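Local coordinates for protein arabinan-endo 1,5-alpha-l-arabinase (Bacillus subtilis, PDB 1UV4) that cuts internal alpha-1,5-linked L-arabinofuranosyl bonds in plant cell-wall arabinan, as a secreted calcium-binding glycosidase of family 43, at residues E10-P15 and W24-T29; R266-A271 and K278-D283. One frame throughout, in Å; residues are numbered along the deposited sequence.

Contact 1: residues E10-P15 and W24-T29; sequences ELLHDP and WYALGT
Asp-14 and Thr-29 meet through their side chains. Thr-29 OG1 donates to Asp-14 OD2 at 2.7 Å, and OD2 accepts on its anti lone pair, turned away from OD1. This is consistent with a second-shell role for Thr-29 in holding the carboxylate. In Thr-29, OG1 is anti to the carbonyl carbon (chi1 -65°), which sets the hydroxyl facing the carboxylate; Ala-75 N also bonds to it. OD1 of the same carboxylate lies 3.6 Å above the plane of the His-13 ring, over its centre. Asp-14 is inferred to be the proton acceptor of catalysis. The loop 10-15 links the last blade of the beta-propeller to the first, and strand 24-29 belongs to that first blade. The backbones are joined by Thr-29 N to His-13 O, 3.0 Å. A water accepts from His-13 N and donates to Thr-29 O. Leu-12 has CG anti to its backbone N (chi1 -160°), and its two methyls divide the work: CD1 rests on Gly-28 CA at 3.7 Å, and CD2 touches Ala-26 CB at 3.8 Å. Gly-28 CA also comes within 3.4 Å of His-13 O. Pro-15 CA makes a CA-H...O contact with Leu-27 O, 3.2 Å.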
loop_
_atom_site.group_PDB
_atom_site.type_symbol
_atom_site.label_atom_id
_atom_site.label_comp_id
_atom_site.label_asym_id
_atom_site.label_seq_id
_atom_site.Cartn_x
_atom_site.Cartn_y
_atom_site.Cartn_z
ATOM N N GLU A 10 0.088 -11.217 15.614
ATOM C CA GLU A 10 -0.905 -11.536 14.615
ATOM C C GLU A 10 -0.365 -11.403 13.208
ATOM O O GLU A 10 0.440 -10.528 12.884
ATOM C CB GLU A 10 -2.136 -10.630 14.770
ATOM C CG GLU A 10 -2.987 -10.948 15.971
ATOM C CD GLU A 10 -3.786 -12.239 15.859
ATOM O OE1 GLU A 10 -3.890 -12.846 14.761
ATOM O OE2 GLU A 10 -4.375 -12.656 16.891
ATOM N N LEU A 11 -0.858 -12.285 12.363
ATOM C CA LEU A 11 -0.584 -12.253 10.948
ATOM C C LEU A 11 -1.111 -10.934 10.362
ATOM O O LEU A 11 -2.205 -10.490 10.690
ATOM C CB LEU A 11 -1.345 -13.419 10.277
ATOM C CG LEU A 11 -1.282 -13.651 8.767
ATOM C CD1 LEU A 11 -1.589 -15.088 8.451
ATOM C CD2 LEU A 11 -2.170 -12.724 7.945
ATOM N N LEU A 12 -0.340 -10.287 9.493
ATOM C CA LEU A 12 -0.872 -9.203 8.693
ATOM C C LEU A 12 -0.059 -9.066 7.424
ATOM O O LEU A 12 1.132 -9.165 7.476
ATOM C CB LEU A 12 -0.886 -7.835 9.448
ATOM C CG LEU A 12 -1.834 -6.808 8.872
ATOM C CD1 LEU A 12 -3.291 -7.210 8.883
ATOM C CD2 LEU A 12 -1.641 -5.504 9.686
ATOM N N HIS A 13 -0.749 -8.845 6.310
ATOM C CA HIS A 13 -0.110 -8.707 5.007
ATOM C C HIS A 13 -0.629 -7.426 4.349
ATOM O O HIS A 13 -1.803 -7.099 4.419
ATOM C CB HIS A 13 -0.524 -9.941 4.135
ATOM C CG HIS A 13 0.275 -10.117 2.881
ATOM N ND1 HIS A 13 -0.323 -10.448 1.689
ATOM C CD2 HIS A 13 1.599 -10.024 2.628
ATOM C CE1 HIS A 13 0.604 -10.539 0.751
ATOM N NE2 HIS A 13 1.776 -10.279 1.290
ATOM N N ASP A 14 0.270 -6.707 3.707
ATOM C CA ASP A 14 -0.062 -5.437 2.986
ATOM C C ASP A 14 -0.643 -4.407 3.938
ATOM O O ASP A 14 -1.746 -3.914 3.716
ATOM C CB ASP A 14 -0.974 -5.652 1.785
ATOM C CG ASP A 14 -0.551 -6.820 0.908
ATOM O OD1 ASP A 14 0.639 -6.896 0.520
ATOM O OD2 ASP A 14 -1.349 -7.736 0.526
ATOM N N PRO A 15 0.060 -4.079 5.023
ATOM C CA PRO A 15 -0.535 -3.244 6.094
ATOM C C PRO A 15 -0.618 -1.727 5.811
ATOM O O PRO A 15 0.172 -1.159 5.063
ATOM C CB PRO A 15 0.427 -3.468 7.245
ATOM C CG PRO A 15 1.749 -3.637 6.528
ATOM C CD PRO A 15 1.443 -4.478 5.345
ATOM N N TRP A 24 -4.400 2.206 18.219
ATOM C CA TRP A 24 -3.927 2.086 16.855
ATOM C C TRP A 24 -4.792 1.056 16.110
ATOM O O TRP A 24 -5.203 0.060 16.709
ATOM C CB TRP A 24 -2.483 1.610 16.836
ATOM C CG TRP A 24 -1.497 2.598 17.355
ATOM C CD1 TRP A 24 -0.980 2.689 18.597
ATOM C CD2 TRP A 24 -0.881 3.622 16.581
ATOM N NE1 TRP A 24 -0.084 3.732 18.648
ATOM C CE2 TRP A 24 -0.007 4.314 17.412
ATOM C CE3 TRP A 24 -1.019 4.036 15.256
ATOM C CZ2 TRP A 24 0.759 5.407 16.953
ATOM C CZ3 TRP A 24 -0.273 5.097 14.807
ATOM C CH2 TRP A 24 0.586 5.776 15.648
ATOM N N TYR A 25 -5.044 1.284 14.814
ATOM C CA TYR A 25 -5.709 0.318 13.954
ATOM C C TYR A 25 -4.781 0.024 12.823
ATOM O O TYR A 25 -4.238 0.964 12.187
ATOM C CB TYR A 25 -7.051 0.850 13.425
ATOM C CG TYR A 25 -8.062 1.001 14.524
ATOM C CD1 TYR A 25 -8.103 2.158 15.288
ATOM C CD2 TYR A 25 -8.947 -0.034 14.834
ATOM C CE1 TYR A 25 -8.991 2.309 16.338
ATOM C CE2 TYR A 25 -9.871 0.129 15.881
ATOM C CZ TYR A 25 -9.873 1.307 16.608
ATOM O OH TYR A 25 -10.722 1.558 17.695
ATOM N N ALA A 26 -4.553 -1.249 12.599
ATOM C CA ALA A 26 -3.791 -1.731 11.455
ATOM C C ALA A 26 -4.738 -2.511 10.564
ATOM O O ALA A 26 -5.471 -3.393 11.026
ATOM C CB ALA A 26 -2.606 -2.590 11.875
ATOM N N LEU A 27 -4.770 -2.173 9.284
ATOM C CA LEU A 27 -5.625 -2.883 8.352
ATOM C C LEU A 27 -4.746 -3.592 7.352
ATOM O O LEU A 27 -3.622 -3.140 7.066
ATOM C CB LEU A 27 -6.562 -1.942 7.614
ATOM C CG LEU A 27 -7.518 -1.163 8.505
ATOM C CD1 LEU A 27 -6.844 -0.012 9.138
ATOM C CD2 LEU A 27 -8.737 -0.635 7.692
ATOM N N GLY A 28 -5.212 -4.728 6.817
ATOM C CA GLY A 28 -4.430 -5.480 5.846
ATOM C C GLY A 28 -5.359 -6.231 4.922
ATOM O O GLY A 28 -6.566 -6.191 5.024
ATOM N N THR A 29 -4.737 -6.922 3.981
ATOM C CA THR A 29 -5.460 -7.841 3.119
ATOM C C THR A 29 -6.252 -8.824 3.955
ATOM O O THR A 29 -5.745 -9.345 4.941
ATOM C CB THR A 29 -4.472 -8.554 2.232
ATOM O OG1 THR A 29 -3.863 -7.568 1.371
ATOM C CG2 THR A 29 -5.072 -9.618 1.340
HETATM O O HOH W 1 -3.418 -9.832 6.179
#

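Contact 2: residues R266-A271 and K278-D283; sequences RHAYDA and KLLIND. With EDO (1,2-ethanediol), chain E.
Arg-266 and Leu-280 form a hydrogen-bonded antiparallel pair, Ala-268 and Lys-278 form another, and His-267 and Leu-279 make the non-hydrogen-bonded pair between them; the N-to-C directions of 266-270 and 278-283 lie 124° apart. Strands 263-270 and 276-283 form a beta hairpin in the sheet that also holds strand 4-8. This is the propeller blade built from both chain ends. The side chain of Arg-266 bends back over its neighbour strand. Its CG sits between the backbone N and the carbonyl carbon (chi1 74°), and the chain then bends at chi2. Leu-280 CB lies over the centre of one guanidinium face, 3.6 Å above it. The end of the guanidinium grips one oxygen: NH1 and NH2 reach Asn-282 OD1 at 2.7 and 2.8 Å, from the same face of the amide. The amide plane is turned 45° from the guanidinium. On another edge, NE and NH2 both bond to O1 of an ethanediol, probably from the crystallisation liquor, which also bonds Asp-244. Ala-268 CB touches Leu-280 CD2 at 4.1 Å. Near the turn, Lys-278 NZ makes a salt bridge to Asp-270 OD2 at 3.5 Å, and its hydrogen bond is weak; NZ also pairs with Asp-273, while Asp-270 OD1 accepts from Asn-272 N. His-267 lies on the face shared with Leu-279, and its NE2 bonds Thr-212 OG1. In the crystal the guanidinium bonds described here go to neutral oxygens, one from the ethanediol. OD2 of Asp-244 forms a long, weak ion pair with NE and would probably offset part of the buried charge.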
loop_
_atom_site.group_PDB
_atom_site.type_symbol
_atom_site.label_atom_id
_atom_site.label_comp_id
_atom_site.label_asym_id
_atom_site.label_seq_id
_atom_site.Cartn_x
_atom_site.Cartn_y
_atom_site.Cartn_z
ATOM N N ARG A 266 5.415 -2.388 7.730
ATOM C CA ARG A 266 5.560 -3.317 6.586
ATOM C C ARG A 266 5.232 -4.706 7.079
ATOM O O ARG A 266 5.087 -4.910 8.297
ATOM C CB ARG A 266 6.996 -3.300 6.042
ATOM C CG ARG A 266 8.021 -3.985 6.859
ATOM C CD ARG A 266 8.889 -3.064 7.494
ATOM N NE ARG A 266 10.018 -3.628 8.254
ATOM C CZ ARG A 266 10.451 -3.086 9.372
ATOM N NH1 ARG A 266 9.858 -2.010 9.854
ATOM N NH2 ARG A 266 11.505 -3.585 9.980
ATOM N N HIS A 267 5.077 -5.651 6.165
ATOM C CA HIS A 267 5.030 -7.059 6.553
ATOM C C HIS A 267 6.385 -7.687 6.301
ATOM O O HIS A 267 7.173 -7.184 5.509
ATOM C CB HIS A 267 3.906 -7.825 5.845
ATOM C CG HIS A 267 4.041 -7.910 4.345
ATOM N ND1 HIS A 267 3.148 -7.324 3.467
ATOM C CD2 HIS A 267 4.973 -8.530 3.572
ATOM C CE1 HIS A 267 3.551 -7.544 2.221
ATOM N NE2 HIS A 267 4.663 -8.257 2.264
ATOM N N ALA A 268 6.674 -8.800 6.977
ATOM C CA ALA A 268 7.829 -9.638 6.637
ATOM C C ALA A 268 7.511 -11.029 7.161
ATOM O O ALA A 268 6.693 -11.175 8.097
ATOM C CB ALA A 268 9.099 -9.103 7.225
ATOM N N TYR A 269 8.100 -12.046 6.548
ATOM C CA TYR A 269 7.737 -13.434 6.789
ATOM C C TYR A 269 8.665 -14.073 7.813
ATOM O O TYR A 269 9.879 -14.104 7.664
ATOM C CB TYR A 269 7.763 -14.173 5.479
ATOM C CG TYR A 269 6.798 -13.649 4.454
ATOM C CD1 TYR A 269 7.144 -12.584 3.601
ATOM C CD2 TYR A 269 5.522 -14.125 4.367
ATOM C CE1 TYR A 269 6.257 -12.113 2.637
ATOM C CE2 TYR A 269 4.638 -13.657 3.425
ATOM C CZ TYR A 269 5.013 -12.641 2.572
ATOM O OH TYR A 269 4.101 -12.206 1.592
ATOM N N ASP A 270 8.065 -14.617 8.873
ATOM C CA ASP A 270 8.800 -15.077 10.068
ATOM C C ASP A 270 9.392 -16.500 9.888
ATOM O O ASP A 270 8.676 -17.512 9.910
ATOM C CB ASP A 270 7.851 -15.059 11.268
ATOM C CG ASP A 270 8.563 -15.138 12.613
ATOM O OD1 ASP A 270 9.738 -15.442 12.668
ATOM O OD2 ASP A 270 7.948 -14.929 13.675
ATOM N N ALA A 271 10.700 -16.575 9.726
ATOM C CA ALA A 271 11.374 -17.864 9.617
ATOM C C ALA A 271 11.308 -18.685 10.907
ATOM O O ALA A 271 11.604 -19.866 10.908
ATOM C CB ALA A 271 12.841 -17.699 9.192
ATOM N N LYS A 278 4.064 -11.028 9.349
ATOM C CA LYS A 278 3.747 -10.231 10.514
ATOM C C LYS A 278 3.967 -8.759 10.198
ATOM O O LYS A 278 4.732 -8.387 9.294
ATOM C CB LYS A 278 4.627 -10.636 11.690
ATOM C CG LYS A 278 4.682 -12.146 11.968
ATOM C CD LYS A 278 3.321 -12.678 12.423
ATOM C CE LYS A 278 3.390 -14.118 13.084
ATOM N NZ LYS A 278 4.557 -14.288 13.996
ATOM N N LEU A 279 3.342 -7.920 11.028
ATOM C CA LEU A 279 3.502 -6.457 10.994
ATOM C C LEU A 279 4.751 -6.038 11.758
ATOM O O LEU A 279 4.835 -6.263 12.958
ATOM C CB LEU A 279 2.277 -5.818 11.608
ATOM C CG LEU A 279 2.273 -4.306 11.770
ATOM C CD1 LEU A 279 2.446 -3.594 10.478
ATOM C CD2 LEU A 279 0.974 -3.851 12.403
ATOM N N LEU A 280 5.705 -5.416 11.056
ATOM C CA LEU A 280 6.938 -4.883 11.652
ATOM C C LEU A 280 6.885 -3.374 11.497
ATOM O O LEU A 280 6.437 -2.823 10.491
ATOM C CB LEU A 280 8.175 -5.411 10.972
ATOM C CG LEU A 280 8.649 -6.791 11.384
ATOM C CD1 LEU A 280 7.689 -7.893 11.104
ATOM C CD2 LEU A 280 9.984 -7.104 10.703
ATOM N N ILE A 281 7.325 -2.683 12.533
ATOM C CA ILE A 281 7.232 -1.226 12.571
ATOM C C ILE A 281 8.557 -0.626 13.032
ATOM O O ILE A 281 9.120 -1.080 14.024
ATOM C CB ILE A 281 6.089 -0.783 13.521
ATOM C CG1 ILE A 281 4.764 -1.498 13.186
ATOM C CG2 ILE A 281 5.946 0.734 13.470
ATOM C CD1 ILE A 281 3.638 -1.069 14.058
ATOM N N ASN A 282 9.032 0.388 12.308
ATOM C CA ASN A 282 10.225 1.135 12.699
ATOM C C ASN A 282 9.955 2.619 12.649
ATOM O O ASN A 282 9.135 3.071 11.879
ATOM C CB ASN A 282 11.384 0.906 11.711
ATOM C CG ASN A 282 12.188 -0.325 12.009
ATOM O OD1 ASN A 282 11.687 -1.431 11.820
ATOM N ND2 ASN A 282 13.428 -0.141 12.439
ATOM N N ASP A 283 10.712 3.401 13.414
ATOM C CA ASP A 283 10.784 4.841 13.172
ATOM C C ASP A 283 11.482 5.067 11.850
ATOM O O ASP A 283 12.337 4.269 11.429
ATOM C CB ASP A 283 11.605 5.485 14.229
ATOM C CG ASP A 283 11.046 5.262 15.605
ATOM O OD1 ASP A 283 9.860 5.600 15.819
ATOM O OD2 ASP A 283 11.698 4.738 16.529
HETATM C C1 EDO E . 12.730 -7.036 8.018
HETATM O O1 EDO E . 12.144 -5.741 7.989
HETATM C C2 EDO E . 14.024 -7.021 8.794
HETATM O O2 EDO E . 15.084 -6.572 7.967
#

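In the fold
Contact 1 comes first along the chain and contact 2 near its end, yet their centres are only 10 Å apart. They lie in neighbouring blades of the propeller. Strand 24-29 is in the sheet of strands 16-20 to 49-54, and contact 2 is in the sheet ordered 4-8, 276-283, 263-270, 250-259. Segment 10-15 crosses from one blade to the other. The contacts touch directly: Asp-14 N and His-267 ND1 are 3.0 Å apart, a probable hydrogen bond, and the rings of His-13 and His-267 meet. The joint where the chain ends close the ring therefore borders the inferred catalytic site, with Glu-185 and the calcium ion close by.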